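Local coordinates for coat protein (Turnip yellow mosaic virus, PDB 2FZ2) that self-assembles as 180 copies into the T=3 icosahedral capsid that encloses the single-stranded RNA genome of the virus, at residues F87-V93 with Q114-G120; V16-L20 with I145-D149; P28-Q33 with L177-S181; D4-Q10 with S126-V130. One frame throughout, in Å; residues are numbered along the deposited sequence.

Contact 1 of 4, residues F87-V93 with Q114-G120; sequences FPTTVGV and QIFCIGG
V91 and F116 sit at the middle of an antiparallel pairing between strands 89-93 and 114-118, one edge of a four-stranded sheet in the viral jelly-roll sandwich. Six backbone hydrogen bonds join them, two each for the hydrogen-bonded pairs T89-I118, V91-F116 and V93-Q114. The central pair is the straightest: F116 N reaches V91 O at 2.8 Å with 173° at the hydrogen. Between these pairs, CA-H...O contacts add to the ladder, T90 CA lying 3.4 Å from F116 O.

Apolar packing gathers on the face of V91, V93, F116 and I118. V91 CG2, anti to its carbonyl carbon, meets I118 CG1 at 3.5 Å, and V93 CG2 comes to the edge of the F116 ring, 4.0 Å from CE1. This face turns inward, onto I78 and L128. On the opposite face I115 CD1 lies over G92 CA. Past the strands, the ring of P88 rests on the turn, its CG 3.4 Å from G120 CA.

The chemistry implies a backbone-held edge with a largely apolar inner face, while the face of T90 and C117 packs on a second subunit, a weak hydroxyl bond from T90 to its T81 among the contacts.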
loop_
_atom_site.group_PDB
_atom_site.type_symbol
_atom_site.label_atom_id
_atom_site.label_comp_id
_atom_site.label_asym_id
_atom_site.label_seq_id
_atom_site.Cartn_x
_atom_site.Cartn_y
_atom_site.Cartn_z
ATOM N N PHE D 87 122.624 68.825 18.811
ATOM C CA PHE D 87 122.133 70.187 18.608
ATOM C C PHE D 87 120.619 70.332 18.442
ATOM O O PHE D 87 120.131 70.480 17.321
ATOM C CB PHE D 87 122.784 70.772 17.362
ATOM C CG PHE D 87 124.251 71.001 17.495
ATOM C CD1 PHE D 87 125.155 70.142 16.894
ATOM C CD2 PHE D 87 124.735 72.103 18.190
ATOM C CE1 PHE D 87 126.524 70.374 16.977
ATOM C CE2 PHE D 87 126.104 72.349 18.283
ATOM C CZ PHE D 87 127.003 71.480 17.671
ATOM N N PRO D 88 119.858 70.303 19.550
ATOM C CA PRO D 88 118.394 70.437 19.519
ATOM C C PRO D 88 117.969 71.669 18.757
ATOM O O PRO D 88 118.481 72.754 18.996
ATOM C CB PRO D 88 118.004 70.535 20.988
ATOM C CG PRO D 88 119.096 69.829 21.702
ATOM C CD PRO D 88 120.357 70.102 20.921
ATOM N N THR D 89 117.014 71.505 17.854
ATOM C CA THR D 89 116.551 72.628 17.050
ATOM C C THR D 89 115.050 72.893 17.144
ATOM O O THR D 89 114.253 71.975 17.327
ATOM C CB THR D 89 116.918 72.402 15.585
ATOM O OG1 THR D 89 118.301 72.042 15.495
ATOM C CG2 THR D 89 116.665 73.648 14.794
ATOM N N THR D 90 114.658 74.153 17.018
ATOM C CA THR D 90 113.246 74.493 17.094
ATOM C C THR D 90 112.706 74.666 15.701
ATOM O O THR D 90 113.229 75.445 14.906
ATOM C CB THR D 90 112.998 75.804 17.852
ATOM O OG1 THR D 90 113.240 75.614 19.250
ATOM C CG2 THR D 90 111.572 76.250 17.660
ATOM N N VAL D 91 111.641 73.941 15.411
ATOM C CA VAL D 91 111.026 74.011 14.105
ATOM C C VAL D 91 109.554 74.327 14.213
ATOM O O VAL D 91 108.824 73.722 15.014
ATOM C CB VAL D 91 111.168 72.705 13.378
ATOM C CG1 VAL D 91 110.820 72.885 11.928
ATOM C CG2 VAL D 91 112.569 72.198 13.543
ATOM N N GLY D 92 109.128 75.278 13.390
ATOM C CA GLY D 92 107.742 75.692 13.385
ATOM C C GLY D 92 107.118 75.302 12.077
ATOM O O GLY D 92 107.768 75.370 11.028
ATOM N N VAL D 93 105.851 74.913 12.137
ATOM C CA VAL D 93 105.158 74.479 10.945
ATOM C C VAL D 93 103.704 74.859 10.886
ATOM O O VAL D 93 102.975 74.767 11.876
ATOM C CB VAL D 93 105.219 72.963 10.815
ATOM C CG1 VAL D 93 104.410 72.500 9.622
ATOM C CG2 VAL D 93 106.635 72.532 10.703
ATOM N N GLN D 114 102.189 75.146 14.741
ATOM C CA GLN D 114 102.839 74.178 15.622
ATOM C C GLN D 114 104.331 74.425 15.830
ATOM O O GLN D 114 104.984 75.029 14.979
ATOM C CB GLN D 114 102.632 72.771 15.066
ATOM C CG GLN D 114 101.905 71.811 15.998
ATOM C CD GLN D 114 101.140 70.767 15.217
ATOM O OE1 GLN D 114 100.937 70.920 14.003
ATOM N NE2 GLN D 114 100.713 69.697 15.898
ATOM N N ILE D 115 104.866 73.931 16.952
ATOM C CA ILE D 115 106.283 74.115 17.283
ATOM C C ILE D 115 106.929 72.891 17.918
ATOM O O ILE D 115 106.458 72.397 18.961
ATOM C CB ILE D 115 106.466 75.291 18.266
ATOM C CG1 ILE D 115 106.472 76.595 17.509
ATOM C CG2 ILE D 115 107.793 75.198 18.984
ATOM C CD1 ILE D 115 107.536 76.624 16.470
ATOM N N PHE D 116 108.029 72.427 17.327
ATOM C CA PHE D 116 108.694 71.258 17.874
ATOM C C PHE D 116 110.154 71.388 18.168
ATOM O O PHE D 116 110.885 72.108 17.490
ATOM C CB PHE D 116 108.566 70.060 16.945
ATOM C CG PHE D 116 107.314 70.037 16.162
ATOM C CD1 PHE D 116 107.218 70.730 14.975
ATOM C CD2 PHE D 116 106.214 69.320 16.617
ATOM C CE1 PHE D 116 106.037 70.712 14.246
ATOM C CE2 PHE D 116 105.023 69.298 15.894
ATOM C CZ PHE D 116 104.934 69.992 14.711
ATOM N N CYS D 117 110.577 70.658 19.193
ATOM C CA CYS D 117 111.978 70.621 19.524
ATOM C C CYS D 117 112.477 69.359 18.856
ATOM O O CYS D 117 111.901 68.278 19.014
ATOM C CB CYS D 117 112.212 70.509 21.009
ATOM S SG CYS D 117 113.972 70.488 21.323
ATOM N N ILE D 118 113.550 69.497 18.100
ATOM C CA ILE D 118 114.092 68.362 17.394
ATOM C C ILE D 118 115.407 67.864 17.971
ATOM O O ILE D 118 116.436 68.541 17.881
ATOM C CB ILE D 118 114.291 68.710 15.923
ATOM C CG1 ILE D 118 112.998 69.271 15.345
ATOM C CG2 ILE D 118 114.692 67.479 15.157
ATOM C CD1 ILE D 118 111.944 68.239 15.179
ATOM N N GLY D 119 115.360 66.673 18.562
ATOM C CA GLY D 119 116.555 66.081 19.131
ATOM C C GLY D 119 116.935 66.634 20.485
ATOM O O GLY D 119 116.263 67.512 21.008
ATOM N N GLY D 120 118.005 66.102 21.065
ATOM C CA GLY D 120 118.455 66.581 22.356
ATOM C C GLY D 120 117.851 65.921 23.584
ATOM O O GLY D 120 118.414 66.042 24.676
#

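Contact 2 of 4, residues V16-L20 with I145-D149; sequences VATVL and IQYLD
Y147 reaches from segment 145-149 to segment 16-20, two irregular stretches of chain that run in nearly opposite directions (172° apart) without forming a sheet. Its CB points toward the N-terminal segment, and with CG anti to the carbonyl carbon (chi1 -61°) the ring is carried across to it. Along one side of the ring CD2 and then CE2 pass T18 O, CE2 at 3.8 Å. CE2 also lies near V19 CA. Over one face of the ring, offset toward the rim, stands I145 CG2, 4.0 Å above the plane.

At the tip the phenol oxygen takes a hydrogen bond from the backbone: L20 N to Y147 OH is 3.1 Å, with 163° at the hydrogen, and the donor lies at the ring edge near its plane. The same oxygen touches L20 CB at 3.3 Å and is also hydrogen-bonded to D143 OD1 of its own chain, so two polar partners hold it. Beyond the tip, L20 CD2 meets I145 CG2, the two side chains crossing at about a right angle.

At the other end A17 CB rests 3.5 Å from D149 OD1. That carboxylate is engaged across the subunit boundary, in a salt bridge to R67 and a hydrogen bond to S144 of a third subunit, while T18 OG1 bonds D143 of that same subunit. The phenol thus makes the one hydrogen bond between the two segments, supported by the L20-I145 contact, and the acid and hydroxyl beside it carry the join into the neighbouring subunit.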
loop_
_atom_site.group_PDB
_atom_site.type_symbol
_atom_site.label_atom_id
_atom_site.label_comp_id
_atom_site.label_asym_id
_atom_site.label_seq_id
_atom_site.Cartn_x
_atom_site.Cartn_y
_atom_site.Cartn_z
ATOM N N VAL D 16 85.836 75.968 3.423
ATOM C CA VAL D 16 85.838 75.473 2.050
ATOM C C VAL D 16 86.330 76.426 1.007
ATOM O O VAL D 16 86.451 77.610 1.248
ATOM C CB VAL D 16 84.437 75.090 1.578
ATOM C CG1 VAL D 16 84.473 73.701 0.912
ATOM C CG2 VAL D 16 83.463 75.164 2.737
ATOM N N ALA D 17 86.572 75.883 -0.177
ATOM C CA ALA D 17 87.013 76.662 -1.315
ATOM C C ALA D 17 85.963 76.451 -2.390
ATOM O O ALA D 17 85.246 75.444 -2.375
ATOM C CB ALA D 17 88.353 76.163 -1.795
ATOM N N THR D 18 85.842 77.410 -3.303
ATOM C CA THR D 18 84.886 77.274 -4.395
ATOM C C THR D 18 85.783 76.817 -5.527
ATOM O O THR D 18 86.821 77.420 -5.767
ATOM C CB THR D 18 84.192 78.627 -4.764
ATOM O OG1 THR D 18 85.100 79.707 -4.519
ATOM C CG2 THR D 18 82.880 78.841 -3.928
ATOM N N VAL D 19 85.410 75.719 -6.176
ATOM C CA VAL D 19 86.194 75.172 -7.283
ATOM C C VAL D 19 85.347 75.087 -8.527
ATOM O O VAL D 19 84.141 74.808 -8.464
ATOM C CB VAL D 19 86.671 73.755 -7.011
ATOM C CG1 VAL D 19 87.861 73.781 -6.099
ATOM C CG2 VAL D 19 85.525 72.931 -6.428
ATOM N N LEU D 20 86.001 75.294 -9.660
ATOM C CA LEU D 20 85.340 75.258 -10.947
ATOM C C LEU D 20 84.905 73.875 -11.397
ATOM O O LEU D 20 85.737 72.993 -11.619
ATOM C CB LEU D 20 86.267 75.829 -12.004
ATOM C CG LEU D 20 85.855 77.150 -12.632
ATOM C CD1 LEU D 20 84.767 77.798 -11.804
ATOM C CD2 LEU D 20 87.077 78.048 -12.730
ATOM N N ILE D 145 91.814 78.166 -14.561
ATOM C CA ILE D 145 92.022 79.456 -13.913
ATOM C C ILE D 145 92.951 79.252 -12.715
ATOM O O ILE D 145 93.092 78.123 -12.244
ATOM C CB ILE D 145 90.685 80.041 -13.417
ATOM C CG1 ILE D 145 90.897 81.472 -12.903
ATOM C CG2 ILE D 145 90.115 79.168 -12.314
ATOM C CD1 ILE D 145 92.030 82.290 -13.604
ATOM N N GLN D 146 93.603 80.319 -12.241
ATOM C CA GLN D 146 94.489 80.202 -11.080
ATOM C C GLN D 146 93.696 80.543 -9.839
ATOM O O GLN D 146 92.950 81.525 -9.829
ATOM C CB GLN D 146 95.684 81.149 -11.172
ATOM C CG GLN D 146 95.736 81.996 -12.421
ATOM C CD GLN D 146 97.124 82.563 -12.660
ATOM O OE1 GLN D 146 98.121 82.007 -12.188
ATOM N NE2 GLN D 146 97.199 83.676 -13.390
ATOM N N TYR D 147 93.847 79.726 -8.799
ATOM C CA TYR D 147 93.143 79.948 -7.543
ATOM C C TYR D 147 94.111 80.608 -6.585
ATOM O O TYR D 147 95.324 80.602 -6.826
ATOM C CB TYR D 147 92.682 78.626 -6.957
ATOM C CG TYR D 147 91.723 77.870 -7.833
ATOM C CD1 TYR D 147 92.181 76.953 -8.772
ATOM C CD2 TYR D 147 90.345 78.039 -7.694
ATOM C CE1 TYR D 147 91.281 76.206 -9.556
ATOM C CE2 TYR D 147 89.436 77.301 -8.469
ATOM C CZ TYR D 147 89.912 76.386 -9.394
ATOM O OH TYR D 147 89.018 75.626 -10.119
ATOM N N LEU D 148 93.598 81.167 -5.494
ATOM C CA LEU D 148 94.485 81.836 -4.549
ATOM C C LEU D 148 94.485 81.255 -3.146
ATOM O O LEU D 148 95.027 81.871 -2.219
ATOM C CB LEU D 148 94.168 83.332 -4.497
ATOM C CG LEU D 148 93.020 83.718 -5.433
ATOM C CD1 LEU D 148 91.728 83.650 -4.672
ATOM C CD2 LEU D 148 93.214 85.108 -5.980
ATOM N N ASP D 149 93.875 80.083 -2.984
ATOM C CA ASP D 149 93.853 79.424 -1.688
ATOM C C ASP D 149 94.492 78.055 -1.740
ATOM O O ASP D 149 94.177 77.203 -0.910
ATOM C CB ASP D 149 92.435 79.273 -1.111
ATOM C CG ASP D 149 91.352 79.235 -2.169
ATOM O OD1 ASP D 149 90.166 79.128 -1.780
ATOM O OD2 ASP D 149 91.674 79.316 -3.373
#

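Contact 3 of 4, residues P28-Q33 with L177-S181; sequences PFTIKQ and LSMHS
I31 and M179 exchange two backbone hydrogen bonds, as do Q33 and L177, in an antiparallel ladder that puts strand 30-33 beside strand 177-180 in one sheet of the coat protein's jelly-roll sandwich. The shortest is L177 N to Q33 O at 2.7 Å; M179 N meets I31 O at 2.9 Å almost in line with the carbonyl, the C=O...N angle being 173°. The axes of strands 30-33 and 177-180 run 146° apart, and the non-hydrogen-bonded pair K32-S178 lies between the bonded ones, K32 CA lying 3.2 Å from L177 O.

On the face of I31, Q33, L177 and M179 the side chains meet across the strands through carbon atoms. M179 starts with CG between its backbone N and carbonyl carbon (chi1 36°) and bends again beyond it, which brings CE across to I31 CD1, 4.0 Å away, and slantwise over to Q33 CG. The neighbouring parts are helix 57-63, with L62 against Q33 and V59 against L177, and Y66 of a fifth subunit, whose F65 O takes the hydrogen bond of Q33 NE2.

The opposite face carries T30, K32, S178 and H180. T30 CG2 packs on S178 OG, while the H180 ring meets that of H68 from strand 66-80 at a steep angle. Toward the N-terminal side of 28-33, P28 meets this histidine, its CG 3.5 Å from H180 CD2.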
loop_
_atom_site.group_PDB
_atom_site.type_symbol
_atom_site.label_atom_id
_atom_site.label_comp_id
_atom_site.label_asym_id
_atom_site.label_seq_id
_atom_site.Cartn_x
_atom_site.Cartn_y
_atom_site.Cartn_z
ATOM N N PRO D 28 87.357 62.663 -18.634
ATOM C CA PRO D 28 88.635 62.329 -19.255
ATOM C C PRO D 28 89.365 61.370 -18.329
ATOM O O PRO D 28 89.050 61.270 -17.135
ATOM C CB PRO D 28 89.338 63.674 -19.372
ATOM C CG PRO D 28 88.763 64.492 -18.237
ATOM C CD PRO D 28 87.496 63.810 -17.725
ATOM N N PHE D 29 90.324 60.650 -18.887
ATOM C CA PHE D 29 91.081 59.702 -18.105
ATOM C C PHE D 29 91.954 60.515 -17.181
ATOM O O PHE D 29 92.409 61.616 -17.531
ATOM C CB PHE D 29 91.943 58.812 -19.005
ATOM C CG PHE D 29 91.243 58.340 -20.245
ATOM C CD1 PHE D 29 90.829 59.255 -21.227
ATOM C CD2 PHE D 29 90.980 56.984 -20.436
ATOM C CE1 PHE D 29 90.154 58.824 -22.396
ATOM C CE2 PHE D 29 90.305 56.531 -21.598
ATOM C CZ PHE D 29 89.890 57.455 -22.581
ATOM N N THR D 30 92.176 59.956 -15.997
ATOM C CA THR D 30 92.985 60.593 -14.980
ATOM C C THR D 30 94.046 59.645 -14.496
ATOM O O THR D 30 93.786 58.444 -14.374
ATOM C CB THR D 30 92.155 60.916 -13.770
ATOM O OG1 THR D 30 90.827 61.235 -14.189
ATOM C CG2 THR D 30 92.764 62.058 -13.006
ATOM N N ILE D 31 95.238 60.175 -14.235
ATOM C CA ILE D 31 96.313 59.362 -13.678
ATOM C C ILE D 31 96.810 60.132 -12.482
ATOM O O ILE D 31 96.583 61.334 -12.381
ATOM C CB ILE D 31 97.534 59.194 -14.588
ATOM C CG1 ILE D 31 97.842 60.514 -15.260
ATOM C CG2 ILE D 31 97.343 58.047 -15.563
ATOM C CD1 ILE D 31 99.328 60.720 -15.425
ATOM N N LYS D 32 97.491 59.427 -11.586
ATOM C CA LYS D 32 98.047 60.041 -10.394
ATOM C C LYS D 32 99.570 59.937 -10.501
ATOM O O LYS D 32 100.099 59.000 -11.112
ATOM C CB LYS D 32 97.573 59.307 -9.131
ATOM C CG LYS D 32 96.097 59.493 -8.756
ATOM C CD LYS D 32 95.707 58.695 -7.476
ATOM C CE LYS D 32 94.176 58.537 -7.310
ATOM N NZ LYS D 32 93.781 57.509 -6.291
ATOM N N GLN D 33 100.258 60.912 -9.913
ATOM C CA GLN D 33 101.711 60.948 -9.880
ATOM C C GLN D 33 102.068 61.493 -8.492
ATOM O O GLN D 33 101.454 62.450 -8.025
ATOM C CB GLN D 33 102.245 61.858 -10.972
ATOM C CG GLN D 33 102.380 61.171 -12.311
ATOM C CD GLN D 33 103.699 60.438 -12.482
ATOM O OE1 GLN D 33 104.545 60.411 -11.585
ATOM N NE2 GLN D 33 103.881 59.835 -13.647
ATOM N N LEU D 177 99.426 63.784 -6.733
ATOM C CA LEU D 177 98.361 64.549 -7.371
ATOM C C LEU D 177 97.744 63.832 -8.569
ATOM O O LEU D 177 98.364 62.954 -9.169
ATOM C CB LEU D 177 98.888 65.935 -7.781
ATOM C CG LEU D 177 100.366 65.980 -8.136
ATOM C CD1 LEU D 177 100.496 65.265 -9.422
ATOM C CD2 LEU D 177 100.898 67.375 -8.275
ATOM N N SER D 178 96.505 64.192 -8.890
ATOM C CA SER D 178 95.801 63.598 -10.015
ATOM C C SER D 178 95.732 64.619 -11.141
ATOM O O SER D 178 95.643 65.820 -10.900
ATOM C CB SER D 178 94.382 63.214 -9.609
ATOM O OG SER D 178 93.468 64.217 -10.032
ATOM N N MET D 179 95.759 64.155 -12.378
ATOM C CA MET D 179 95.684 65.088 -13.481
ATOM C C MET D 179 94.998 64.484 -14.683
ATOM O O MET D 179 94.890 63.257 -14.806
ATOM C CB MET D 179 97.082 65.548 -13.872
ATOM C CG MET D 179 98.133 64.473 -13.764
ATOM S SD MET D 179 99.708 65.197 -13.309
ATOM C CE MET D 179 100.834 64.326 -14.408
ATOM N N HIS D 180 94.523 65.362 -15.561
ATOM C CA HIS D 180 93.862 64.933 -16.774
ATOM C C HIS D 180 93.871 66.048 -17.800
ATOM O O HIS D 180 94.430 67.125 -17.552
ATOM C CB HIS D 180 92.429 64.471 -16.475
ATOM C CG HIS D 180 91.534 65.533 -15.905
ATOM N ND1 HIS D 180 91.823 66.878 -15.967
ATOM C CD2 HIS D 180 90.326 65.437 -15.298
ATOM C CE1 HIS D 180 90.829 67.563 -15.426
ATOM N NE2 HIS D 180 89.909 66.713 -15.012
ATOM N N SER D 181 93.270 65.771 -18.955
ATOM C CA SER D 181 93.182 66.744 -20.040
ATOM C C SER D 181 94.555 67.216 -20.490
ATOM O O SER D 181 95.175 68.066 -19.857
ATOM C CB SER D 181 92.339 67.944 -19.606
ATOM O OG SER D 181 91.092 67.533 -19.062
#

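Contact 4 of 4, residues D4-Q10 with S126-V130; sequences DKELAPQ and SPLIV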
loop_
_atom_site.group_PDB
_atom_site.type_symbol
_atom_site.label_atom_id
_atom_site.label_comp_id
_atom_site.label_asym_id
_atom_site.label_seq_id
_atom_site.Cartn_x
_atom_site.Cartn_y
_atom_site.Cartn_z
ATOM N N ASP D 4 109.200 53.907 12.988
ATOM C CA ASP D 4 109.958 55.160 12.998
ATOM C C ASP D 4 109.144 56.142 12.167
ATOM O O ASP D 4 109.411 56.321 10.988
ATOM C CB ASP D 4 111.342 54.975 12.361
ATOM C CG ASP D 4 112.432 55.793 13.061
ATOM O OD1 ASP D 4 112.341 55.980 14.297
ATOM O OD2 ASP D 4 113.389 56.248 12.388
ATOM N N LYS D 5 108.145 56.766 12.787
ATOM C CA LYS D 5 107.253 57.713 12.113
ATOM C C LYS D 5 106.340 58.318 13.169
ATOM O O LYS D 5 105.340 57.714 13.564
ATOM C CB LYS D 5 106.397 56.974 11.080
ATOM C CG LYS D 5 105.956 57.776 9.860
ATOM C CD LYS D 5 105.329 56.846 8.784
ATOM C CE LYS D 5 105.884 57.103 7.362
ATOM N NZ LYS D 5 106.676 55.956 6.811
ATOM N N GLU D 6 106.704 59.498 13.648
ATOM C CA GLU D 6 105.906 60.200 14.651
ATOM C C GLU D 6 105.116 61.244 13.875
ATOM O O GLU D 6 105.649 61.851 12.941
ATOM C CB GLU D 6 106.821 60.888 15.679
ATOM C CG GLU D 6 106.099 61.611 16.811
ATOM C CD GLU D 6 106.361 60.974 18.171
ATOM O OE1 GLU D 6 106.649 59.751 18.218
ATOM O OE2 GLU D 6 106.273 61.692 19.194
ATOM N N LEU D 7 103.853 61.461 14.222
ATOM C CA LEU D 7 103.118 62.460 13.476
ATOM C C LEU D 7 102.254 63.396 14.308
ATOM O O LEU D 7 101.540 62.961 15.211
ATOM C CB LEU D 7 102.308 61.786 12.373
ATOM C CG LEU D 7 101.048 61.000 12.697
ATOM C CD1 LEU D 7 99.857 61.556 11.885
ATOM C CD2 LEU D 7 101.298 59.560 12.344
ATOM N N ALA D 8 102.353 64.690 13.989
ATOM C CA ALA D 8 101.637 65.756 14.684
ATOM C C ALA D 8 100.700 66.482 13.750
ATOM O O ALA D 8 101.078 67.463 13.113
ATOM C CB ALA D 8 102.616 66.741 15.262
ATOM N N PRO D 9 99.447 66.036 13.697
ATOM C CA PRO D 9 98.441 66.638 12.831
ATOM C C PRO D 9 98.020 67.977 13.391
ATOM O O PRO D 9 97.941 68.154 14.616
ATOM C CB PRO D 9 97.322 65.616 12.839
ATOM C CG PRO D 9 97.427 65.006 14.197
ATOM C CD PRO D 9 98.885 64.955 14.517
ATOM N N GLN D 10 97.744 68.899 12.468
ATOM C CA GLN D 10 97.360 70.283 12.756
ATOM C C GLN D 10 95.935 70.471 13.227
ATOM O O GLN D 10 95.029 69.889 12.634
ATOM C CB GLN D 10 97.555 71.108 11.494
ATOM C CG GLN D 10 97.653 72.597 11.692
ATOM C CD GLN D 10 98.320 73.274 10.505
ATOM O OE1 GLN D 10 97.647 73.791 9.603
ATOM N NE2 GLN D 10 99.656 73.270 10.501
ATOM N N SER D 126 112.533 60.670 15.815
ATOM C CA SER D 126 111.694 59.976 14.860
ATOM C C SER D 126 111.292 61.086 13.883
ATOM O O SER D 126 111.120 62.242 14.286
ATOM C CB SER D 126 110.459 59.409 15.560
ATOM O OG SER D 126 110.665 58.065 15.967
ATOM N N PRO D 127 111.185 60.774 12.590
ATOM C CA PRO D 127 110.795 61.787 11.608
ATOM C C PRO D 127 109.338 62.215 11.806
ATOM O O PRO D 127 108.457 61.369 11.980
ATOM C CB PRO D 127 111.023 61.097 10.269
ATOM C CG PRO D 127 110.922 59.670 10.560
ATOM C CD PRO D 127 111.445 59.477 11.959
ATOM N N LEU D 128 109.105 63.528 11.765
ATOM C CA LEU D 128 107.789 64.140 11.983
ATOM C C LEU D 128 106.919 64.402 10.775
ATOM O O LEU D 128 107.401 64.807 9.712
ATOM C CB LEU D 128 107.965 65.463 12.692
ATOM C CG LEU D 128 107.148 65.665 13.949
ATOM C CD1 LEU D 128 106.457 64.381 14.352
ATOM C CD2 LEU D 128 108.091 66.127 15.031
ATOM N N ILE D 129 105.618 64.237 10.952
ATOM C CA ILE D 129 104.722 64.451 9.838
ATOM C C ILE D 129 103.468 65.278 10.073
ATOM O O ILE D 129 102.648 64.985 10.957
ATOM C CB ILE D 129 104.262 63.120 9.257
ATOM C CG1 ILE D 129 105.451 62.189 9.072
ATOM C CG2 ILE D 129 103.555 63.365 7.946
ATOM C CD1 ILE D 129 106.024 62.203 7.674
ATOM N N VAL D 130 103.298 66.304 9.255
ATOM C CA VAL D 130 102.106 67.108 9.369
ATOM C C VAL D 130 101.346 67.008 8.067
ATOM O O VAL D 130 101.731 67.606 7.056
ATOM C CB VAL D 130 102.431 68.567 9.661
ATOM C CG1 VAL D 130 101.179 69.298 10.110
ATOM C CG2 VAL D 130 103.452 68.640 10.739
#
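E6 pairs with L128 and L7 with I129 in a short parallel ladder that adds the N-terminal strand to strand 128-130. E6 N makes the least bent of the three backbone bonds: it donates to P127 O at 3.1 Å with 147° at the hydrogen, somewhat tilted from the carbonyl plane. E6 O then accepts a weak bond from I129 N, bent to 126°, and takes a CA-H...O contact from L128 CA at 3.3 Å. A8 N closes the series with another weak bond, to I129 O. The carbonyls of P127 and I129 are thus used by alternate amides of the arm, the usual parallel register. Two further acceptors find partners outside the pairing: V130 O is bonded by W95 NE1, and P9 O weakly by Q114 NE2.

Ahead of the ladder, S126 OG donates to D4 OD1 at 3.2 Å, coming from above the carboxylate plane. The other carboxylate oxygen of D4, OD2, lies against P127 CD, the two side chains crossing at about a right angle.

Van der Waals contacts complete it. E6, its CG anti to the backbone N (chi1 -178°), runs side by side with L128, CG to CD1 being 3.7 Å. L7 CB meets I129 CB at 3.9 Å on the other face, and V130 CG1 packs at 3.5 Å on A8 O.

Strand 128-131 lies between this arm and strand 66-80, where backbone hydrogen bonds pair L128 with I78 and V130 with V76; F116 of strand 114-118 packs on L128 and A8. Beyond E6 and L7 the sheet runs on in parallel into a second subunit.

From the N terminus, contact 4 joins the arm 4-10 to strand 128-131, contact 2 then brings the loop 16-20 to the loop 145-149, and contact 3 pairs strand 30-42 with strand 169-182. Each of these long closures crosses the other two, their segments alternating along the chain. Contact 1, the short connection between strands 89-97 and 114-118, nests inside all three. Contacts 1 and 4 touch, so the arm bridges the two sheets of the sandwich; both also reach the second subunit. Contacts 2 and 3 lie about 18 Å apart between centres and share a fourth subunit. Contact 1 is on the opposite side of the chain's centre from both.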